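Extracellular solute-binding protein, family 1 (Trichodesmium erythraeum IMS101, PDB 6G7N) binds ferric iron and probably serves as the solute-binding component that delivers it to an ABC transporter. Local coordinates at residues G164-R167 and N168-R171; N110-Q113 and P114-S118. All coordinates share one frame; numbering follows the deposited sequence. Where two conformers were deposited one is given.

Contact 1. Residues G164-R167 and N168-R171; sequences GFVR and NFAR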
loop_
_atom_site.group_PDB
_atom_site.type_symbol
_atom_site.label_atom_id
_atom_site.label_comp_id
_atom_site.label_asym_id
_atom_site.label_seq_id
_atom_site.Cartn_x
_atom_site.Cartn_y
_atom_site.Cartn_z
ATOM N N GLY A 164 21.317 -0.081 12.118
ATOM C CA GLY A 164 20.872 0.564 13.363
ATOM C C GLY A 164 19.413 0.275 13.658
ATOM O O GLY A 164 19.041 0.056 14.802
ATOM N N PHE A 165 18.573 0.285 12.616
ATOM C CA PHE A 165 17.155 -0.013 12.774
ATOM C C PHE A 165 16.925 -1.404 13.339
ATOM O O PHE A 165 16.200 -1.598 14.318
ATOM C CB PHE A 165 16.479 0.193 11.409
ATOM C CG PHE A 165 14.992 0.014 11.413
ATOM C CD1 PHE A 165 14.194 0.887 12.110
ATOM C CD2 PHE A 165 14.394 -0.993 10.706
ATOM C CE1 PHE A 165 12.818 0.764 12.078
ATOM C CE2 PHE A 165 13.004 -1.121 10.673
ATOM C CZ PHE A 165 12.223 -0.228 11.361
ATOM N N VAL A 166 17.552 -2.400 12.722
ATOM C CA VAL A 166 17.414 -3.782 13.172
ATOM C C VAL A 166 17.933 -3.958 14.609
ATOM O O VAL A 166 17.332 -4.687 15.422
ATOM C CB VAL A 166 18.081 -4.742 12.194
ATOM C CG1 VAL A 166 18.163 -6.155 12.735
ATOM C CG2 VAL A 166 17.357 -4.734 10.860
ATOM N N ARG A 167 19.025 -3.267 14.943
ATOM C CA ARG A 167 19.561 -3.281 16.305
ATOM C C ARG A 167 18.546 -2.807 17.338
ATOM O O ARG A 167 18.656 -3.170 18.505
ATOM C CB ARG A 167 20.835 -2.418 16.363
ATOM C CG ARG A 167 21.351 -2.040 17.751
ATOM C CD ARG A 167 22.665 -1.270 17.639
ATOM N NE ARG A 167 23.353 -1.077 18.908
ATOM C CZ ARG A 167 23.171 -0.022 19.691
ATOM N NH1 ARG A 167 22.334 0.947 19.342
ATOM N NH2 ARG A 167 23.846 0.073 20.817
ATOM N N ASN A 168 17.579 -1.997 16.904
ATOM C CA ASN A 168 16.575 -1.430 17.780
ATOM C C ASN A 168 15.308 -2.288 17.937
ATOM O O ASN A 168 14.415 -1.893 18.688
ATOM C CB ASN A 168 16.198 -0.038 17.293
ATOM C CG ASN A 168 17.301 0.972 17.522
ATOM O OD1 ASN A 168 18.169 0.753 18.357
ATOM N ND2 ASN A 168 17.238 2.099 16.812
ATOM N N PHE A 169 15.246 -3.460 17.312
ATOM C CA PHE A 169 14.045 -4.278 17.426
ATOM C C PHE A 169 13.851 -4.765 18.861
ATOM O O PHE A 169 14.789 -5.281 19.501
ATOM C CB PHE A 169 14.118 -5.502 16.526
ATOM C CG PHE A 169 14.017 -5.241 15.044
ATOM C CD1 PHE A 169 13.751 -3.990 14.498
ATOM C CD2 PHE A 169 14.198 -6.309 14.177
ATOM C CE1 PHE A 169 13.649 -3.821 13.133
ATOM C CE2 PHE A 169 14.087 -6.156 12.814
ATOM C CZ PHE A 169 13.797 -4.906 12.297
ATOM N N ALA A 170 12.630 -4.616 19.376
ATOM C CA ALA A 170 12.283 -5.095 20.720
ATOM C C ALA A 170 12.174 -6.614 20.786
ATOM O O ALA A 170 12.378 -7.208 21.846
ATOM C CB ALA A 170 10.976 -4.471 21.147
ATOM N N ARG A 171 11.799 -7.234 19.679
ATOM C CA ARG A 171 11.620 -8.666 19.574
ATOM C C ARG A 171 11.863 -9.047 18.113
ATOM O O ARG A 171 11.780 -8.177 17.237
ATOM C CB ARG A 171 10.193 -9.087 20.007
ATOM C CG ARG A 171 9.085 -8.630 19.059
ATOM C CD ARG A 171 7.724 -9.055 19.533
ATOM N NE ARG A 171 6.733 -8.856 18.503
ATOM C CZ ARG A 171 5.438 -9.138 18.651
ATOM N NH1 ARG A 171 4.976 -9.609 19.803
ATOM N NH2 ARG A 171 4.603 -8.971 17.638
HETATM O O HOH W 1 20.427 1.468 17.016
HETATM O O HOH W 2 16.802 -3.644 20.430
#

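Contact 2. Residues N110-Q113 and P114-S118; sequences NKVQ and PSELS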
loop_
_atom_site.group_PDB
_atom_site.type_symbol
_atom_site.label_atom_id
_atom_site.label_comp_id
_atom_site.label_asym_id
_atom_site.label_seq_id
_atom_site.Cartn_x
_atom_site.Cartn_y
_atom_site.Cartn_z
ATOM N N ASN A 110 1.071 6.785 25.732
ATOM C CA ASN A 110 1.541 6.926 27.100
ATOM C C ASN A 110 3.060 7.128 27.147
ATOM O O ASN A 110 3.565 7.923 27.959
ATOM C CB ASN A 110 1.143 5.670 27.887
ATOM C CG ASN A 110 1.351 5.817 29.363
ATOM O OD1 ASN A 110 0.896 6.780 29.960
ATOM N ND2 ASN A 110 2.048 4.862 29.959
ATOM N N LYS A 111 3.794 6.400 26.294
ATOM C CA LYS A 111 5.256 6.352 26.398
ATOM C C LYS A 111 5.981 7.330 25.464
ATOM O O LYS A 111 7.146 7.652 25.713
ATOM C CB LYS A 111 5.767 4.923 26.164
ATOM C CG LYS A 111 5.161 3.855 27.074
ATOM C CD LYS A 111 5.461 4.056 28.533
ATOM C CE LYS A 111 6.891 3.667 28.819
ATOM N NZ LYS A 111 7.128 3.672 30.288
ATOM N N VAL A 112 5.319 7.778 24.386
ATOM C CA VAL A 112 5.960 8.541 23.323
ATOM C C VAL A 112 5.147 9.788 23.001
ATOM O O VAL A 112 3.979 9.689 22.620
ATOM C CB VAL A 112 6.096 7.683 22.050
ATOM C CG1 VAL A 112 6.762 8.459 20.910
ATOM C CG2 VAL A 112 6.918 6.433 22.315
ATOM N N GLN A 113 5.775 10.949 23.124
ATOM C CA GLN A 113 5.184 12.206 22.656
ATOM C C GLN A 113 5.524 12.385 21.183
ATOM O O GLN A 113 6.624 12.035 20.768
ATOM C CB GLN A 113 5.739 13.374 23.468
ATOM C CG GLN A 113 5.462 13.295 24.973
ATOM C CD GLN A 113 3.995 13.154 25.275
ATOM O OE1 GLN A 113 3.567 12.187 25.915
ATOM N NE2 GLN A 113 3.203 14.085 24.765
ATOM N N PRO A 114 4.591 12.898 20.366
ATOM C CA PRO A 114 4.919 13.086 18.920
ATOM C C PRO A 114 6.127 13.970 18.662
ATOM O O PRO A 114 6.784 13.802 17.649
ATOM C CB PRO A 114 3.649 13.710 18.322
ATOM C CG PRO A 114 2.628 13.698 19.392
ATOM C CD PRO A 114 3.174 13.162 20.671
ATOM N N SER A 115 6.456 14.872 19.586
ATOM C CA SER A 115 7.682 15.672 19.498
ATOM C C SER A 115 8.967 14.847 19.449
ATOM O O SER A 115 9.994 15.335 18.968
ATOM C CB SER A 115 7.744 16.656 20.673
ATOM O OG SER A 115 7.900 15.950 21.892
ATOM N N GLU A 116 8.914 13.594 19.904
ATOM C CA GLU A 116 10.062 12.687 19.850
ATOM C C GLU A 116 10.275 12.049 18.496
ATOM O O GLU A 116 11.300 11.396 18.281
ATOM C CB GLU A 116 9.908 11.556 20.871
ATOM C CG GLU A 116 9.794 12.014 22.306
ATOM C CD GLU A 116 9.510 10.856 23.243
ATOM O OE1 GLU A 116 10.275 9.881 23.236
ATOM O OE2 GLU A 116 8.512 10.912 23.976
ATOM N N LEU A 117 9.309 12.209 17.603
ATOM C CA LEU A 117 9.341 11.587 16.282
ATOM C C LEU A 117 9.655 12.618 15.201
ATOM O O LEU A 117 9.331 13.798 15.344
ATOM C CB LEU A 117 7.990 10.923 16.004
ATOM C CG LEU A 117 7.554 9.892 17.050
ATOM C CD1 LEU A 117 6.149 9.388 16.809
ATOM C CD2 LEU A 117 8.555 8.754 17.136
ATOM N N SER A 118 10.232 12.152 14.092
ATOM C CA SER A 118 10.576 13.045 12.984
ATOM C C SER A 118 10.566 12.302 11.660
ATOM O O SER A 118 9.645 12.484 10.846
ATOM C CB SER A 118 11.922 13.740 13.252
ATOM O OG SER A 118 12.953 12.814 13.499
HETATM O O HOH W 3 9.695 7.902 24.817
HETATM O O HOH W 4 8.057 10.407 26.629
#

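Contact 1. Residues G164-R167 and N168-R171
Phe-169 swings back onto the last turn of helix 140-167 and meets both Phe-165 and Val-166, making this the compact half of a helix end. Its CE1 comes over a face of the Phe-165 ring, 3.7 Å from CE2 of Phe-165, in an offset edge-to-face pair with the planes at 83°. One face of the Phe-169 ring lies against the Val-166 backbone: CA of Val-166 stands 3.8 Å from the ring centroid, almost on its normal, a CH-pi contact, while CG2 of Val-166 touches CZ. The Phe-169 torsion, CG anti to its own carbonyl carbon (chi1 -70°), sets the ring over that CA.

The exposed Arg-167 and two waters make the loose side. Water 1 bridges Gly-164 O, Asn-168 OD1 (2.7 Å) and, in the conformer given, Arg-167 NH1 (3.1 Å); water 2 bridges O of Arg-167 and O of Phe-169. Beneath them the Asn-168 amide lies buried, ND2 bonded to the Leu-123 and Gln-125 carbonyls.

Asn-168 N bonds to Phe-165 O (3.0 Å) and only weakly to Gly-164 O, whereas Phe-169 N goes to Val-166 O (3.1 Å): four-residue spacing gives way to three, typical of a helix C-terminus tightening into a 3-10 turn.

Contact 2. Residues N110-Q113 and P114-S118
The carboxylate of Glu-116 reaches back to the backbone of Gln-113, which stands just before the short 3-10 segment 114-116, an arrangement that recalls one half of a capping box. OE2 of Glu-116 accepts from N of Gln-113 at 2.9 Å in a nearly straight bond (168° at the hydrogen), and the N-H arrives from above the carboxylate plane. In a full capping box the N-H of the third residue would go to the side chain of the N-cap residue; here Glu-116 N goes to the main-chain O of Gln-113 instead (2.9 Å). Two bonds running in opposite senses therefore join the same pair of residues and close the turn. Pro-114 sits at the first position of the segment, and Leu-117 N donates to its carbonyl oxygen, continuing the same three-residue spacing.

The glutamate reaches its partner because CG lies anti to its own carbonyl carbon (chi1 -60°) and the chain then runs out extended, laying CB and CG alongside O of Gln-113. Two waters join this first shell: water 3 lies 2.6 Å from OE1 and water 4 lies 2.7 Å from OE2 of Glu-116. Both waters also bond to Lys-111 O, so they bridge the carboxylate to the main chain before the turn.

Further upstream, N of Lys-111 is hydrogen-bonded to OD1 of Asn-108. The inner side is apolar. Val-112 and Leu-117, both buried, pack against Tyr-107 of strand 96-108, and Leu-117 also touches Ile-105 and Trp-128. The side chains of Val-112 and Leu-117 cross at about a right angle, meeting loosely where CG1 of Val-112 comes 4.2 Å from CD2 of Leu-117.

Overall arrangement
From the N terminus, the chain reaches contact 2 first, in the loop that leaves strand 96-108, where a 3-10 turn folds the connection back onto that strand. The same loop runs on to strand 132-133, and helix 140-167 follows; contact 1 rounds off its C-terminal end before helix 177-186. The two local turns are in series, neither nested nor crossed. The centres of contacts 1 and 2 are about 18 Å apart, and the two do not touch. Trp-128 links them indirectly, since Leu-117 and Asn-168 both pack on it. Within the solute-binding protein fold, contact 2 sits on strand 96-108, while contact 1 sets the helix end against strand 132-133.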